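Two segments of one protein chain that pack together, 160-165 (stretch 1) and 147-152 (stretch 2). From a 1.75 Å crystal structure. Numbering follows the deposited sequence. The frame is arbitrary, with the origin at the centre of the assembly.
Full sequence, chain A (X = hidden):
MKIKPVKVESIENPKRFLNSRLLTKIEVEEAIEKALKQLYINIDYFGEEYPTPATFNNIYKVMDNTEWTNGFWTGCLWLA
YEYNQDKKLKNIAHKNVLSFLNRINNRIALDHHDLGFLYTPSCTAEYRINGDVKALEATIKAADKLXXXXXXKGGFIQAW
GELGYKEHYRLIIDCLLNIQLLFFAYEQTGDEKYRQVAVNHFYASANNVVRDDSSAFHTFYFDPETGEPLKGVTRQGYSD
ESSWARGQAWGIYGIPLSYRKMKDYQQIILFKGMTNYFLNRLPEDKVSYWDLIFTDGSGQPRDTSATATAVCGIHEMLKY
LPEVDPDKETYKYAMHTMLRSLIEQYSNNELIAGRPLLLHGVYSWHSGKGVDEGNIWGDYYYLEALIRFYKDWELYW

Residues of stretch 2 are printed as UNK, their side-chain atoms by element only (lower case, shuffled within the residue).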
# COMPACT_ATOMS: atom_id res chain seq x y z
N TRP A 160 6.29 9.81 -12.34
CA TRP A 160 6.19 11.24 -12.63
C TRP A 160 7.47 11.83 -13.22
O TRP A 160 8.58 11.36 -12.94
CB TRP A 160 5.78 12.02 -11.37
CG TRP A 160 6.52 11.65 -10.12
CD1 TRP A 160 6.12 10.75 -9.16
CD2 TRP A 160 7.78 12.17 -9.67
NE1 TRP A 160 7.06 10.67 -8.16
CE2 TRP A 160 8.09 11.54 -8.44
CE3 TRP A 160 8.69 13.11 -10.19
CZ2 TRP A 160 9.26 11.81 -7.73
CZ3 TRP A 160 9.85 13.38 -9.47
CH2 TRP A 160 10.13 12.73 -8.26
N GLY A 161 7.29 12.87 -14.03
CA GLY A 161 8.38 13.49 -14.77
C GLY A 161 8.06 13.59 -16.24
O GLY A 161 6.91 13.40 -16.65
N GLU A 162 9.07 13.88 -17.04
CA GLU A 162 8.90 14.03 -18.48
C GLU A 162 8.83 12.65 -19.14
O GLU A 162 9.79 11.87 -19.07
CB GLU A 162 10.05 14.86 -19.07
CG GLU A 162 9.92 15.15 -20.57
CD GLU A 162 8.80 16.12 -20.91
OE1 GLU A 162 8.36 16.12 -22.08
OE2 GLU A 162 8.37 16.89 -20.02
N LEU A 163 7.70 12.35 -19.78
CA LEU A 163 7.50 11.05 -20.42
C LEU A 163 8.53 10.81 -21.52
O LEU A 163 8.71 11.65 -22.40
CB LEU A 163 6.09 10.95 -21.00
CG LEU A 163 4.94 10.70 -20.01
CD1 LEU A 163 3.62 10.83 -20.73
CD2 LEU A 163 5.07 9.34 -19.34
N GLY A 164 9.20 9.66 -21.44
CA GLY A 164 10.18 9.23 -22.45
C GLY A 164 11.58 9.77 -22.26
O GLY A 164 12.52 9.34 -22.94
N TYR A 165 11.73 10.72 -21.33
CA TYR A 165 13.01 11.39 -21.09
C TYR A 165 13.94 10.52 -20.26
O TYR A 165 13.58 10.07 -19.17
CB TYR A 165 12.76 12.75 -20.43
CG TYR A 165 14.02 13.51 -20.09
CD1 TYR A 165 14.98 13.76 -21.07
CD2 TYR A 165 14.24 13.99 -18.80
CE1 TYR A 165 16.14 14.45 -20.76
CE2 TYR A 165 15.40 14.68 -18.49
CZ TYR A 165 16.34 14.91 -19.49
OH TYR A 165 17.49 15.60 -19.20
N UNK A 147 -2.79 4.60 -17.99
CA UNK A 147 -2.29 3.98 -19.22
C UNK A 147 -1.42 4.93 -20.06
O UNK A 147 -0.53 4.47 -20.78
c UNK A 147 -4.16 2.23 -19.45
s UNK A 147 -3.19 0.72 -19.57
c UNK A 147 -3.45 3.45 -20.07
c UNK A 147 -3.55 0.25 -21.26
N UNK A 148 -1.67 6.23 -19.94
CA UNK A 148 -0.93 7.26 -20.69
C UNK A 148 0.57 7.25 -20.41
O UNK A 148 1.37 7.71 -21.23
c UNK A 148 -3.43 10.29 -20.39
c UNK A 148 -1.48 8.66 -20.39
c UNK A 148 -2.90 8.94 -20.88
o UNK A 148 -4.63 10.55 -20.59
o UNK A 148 -2.65 11.08 -19.81
N UNK A 149 0.96 6.73 -19.24
CA UNK A 149 2.37 6.71 -18.84
C UNK A 149 3.11 5.41 -19.21
O UNK A 149 4.29 5.27 -18.91
c UNK A 149 2.43 8.87 -15.62
n UNK A 149 3.33 11.39 -16.60
n UNK A 149 5.51 10.82 -16.14
c UNK A 149 4.22 10.51 -16.13
c UNK A 149 1.92 8.38 -16.97
n UNK A 149 3.82 9.32 -15.67
c UNK A 149 2.53 7.04 -17.35
N UNK A 150 2.41 4.48 -19.86
CA UNK A 150 3.02 3.21 -20.25
C UNK A 150 4.08 3.41 -21.33
O UNK A 150 3.84 4.09 -22.32
c UNK A 150 1.96 2.22 -20.75
c UNK A 150 3.08 -0.70 -22.95
c UNK A 150 3.65 -1.20 -20.66
o UNK A 150 4.17 -2.75 -22.39
c UNK A 150 3.11 0.02 -20.27
c UNK A 150 2.55 0.90 -21.19
c UNK A 150 2.54 0.52 -22.54
c UNK A 150 3.63 -1.55 -22.01
N UNK A 151 5.23 2.78 -21.12
CA UNK A 151 6.33 2.79 -22.07
C UNK A 151 6.56 1.41 -22.67
O UNK A 151 6.95 0.48 -21.96
o UNK A 151 7.16 6.97 -21.67
c UNK A 151 7.53 4.74 -20.87
n UNK A 151 7.55 5.39 -23.22
c UNK A 151 7.61 3.30 -21.40
c UNK A 151 7.40 5.80 -21.96
N UNK A 152 6.33 1.28 -23.98
CA UNK A 152 6.54 0.02 -24.70
C UNK A 152 7.98 -0.47 -24.63
O UNK A 152 8.23 -1.68 -24.60
c UNK A 152 6.11 0.16 -26.16
c UNK A 152 4.20 0.31 -27.83
o UNK A 152 2.98 0.44 -28.09
c UNK A 152 4.60 0.19 -26.36
o UNK A 152 5.09 0.29 -28.71
O HOH W 1 4.36 13.95 -17.60

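Position 147 carries four side-chain atoms in an unbranched run, two carbons, a sulfur and a last carbon, and none of them reaches stretch 1. A thioether in mid-chain means Met 147. Its part is played by the backbone: Met 147 O accepts a hydrogen bond from the N of position 150 at 3.1 Å, closing a type I turn from here to position 150.

Position 148 has three carbons, the third holding two oxygens, so it ends in a carboxylate. Three carbons rather than two make it Glu 148. The side chain makes no close contact with stretch 1, and the contact comes from the main chain, where Glu 148 O lies 3.9 Å from Leu 163 CD1.

Position 149 shows three carbons, a nitrogen, then a carbon bearing two more nitrogens. That planar group can only be a guanidinium, and the residue is Arg 149. Its CA-to-CB bond points sideways, yet the end of the chain comes nearer to stretch 1, and Arg 149 NH2 donates a hydrogen bond to Gly 161 O at 3.0 Å with an angle of 159°. The acceptor lies at the edge of the guanidinium, near its plane, where the N-H bonds point. Over one face sits Leu 163, its CD2 3.5 Å from Arg 149 CZ. A water takes a hydrogen bond from Arg 149 NH1 at 2.9 Å and gives one to Gly 161 O at 2.8 Å, so the same carbonyl is reached twice, directly and through solvent.

Position 150 has one carbon leading to a six-carbon ring that bears an oxygen: Tyr 150. Its CA-to-CB bond points away, and the ring leaves stretch 1 untouched.

Position 151 has three carbons, the third carrying one oxygen and one nitrogen, a carboxamide: Gln 151. Its CA-to-CB bond points toward stretch 1. Gln 151 OE1 comes within 3.4 Å of Gly 164 N, but the angle is too poor for a hydrogen bond; the same oxygen lies 3.9 Å from Leu 163 CD2.

Position 152 repeats the pattern of three carbons ending in two oxygens, Glu 152, and it is out of reach.

The contact is small, 289 Å² in all, and rests mainly on Arg 149 and Leu 163. Arg 149 spends its edge on a backbone carbonyl and a face on Leu 163, whose methyls also reach Glu 148 O and Gln 151 OE1. Gly 161 adopts backbone angles that call for glycine, and its carbonyl is the polar anchor. The rule to copy is edge for polarity, face for carbon.

Stretch 2, residues 147-152: MERYQE
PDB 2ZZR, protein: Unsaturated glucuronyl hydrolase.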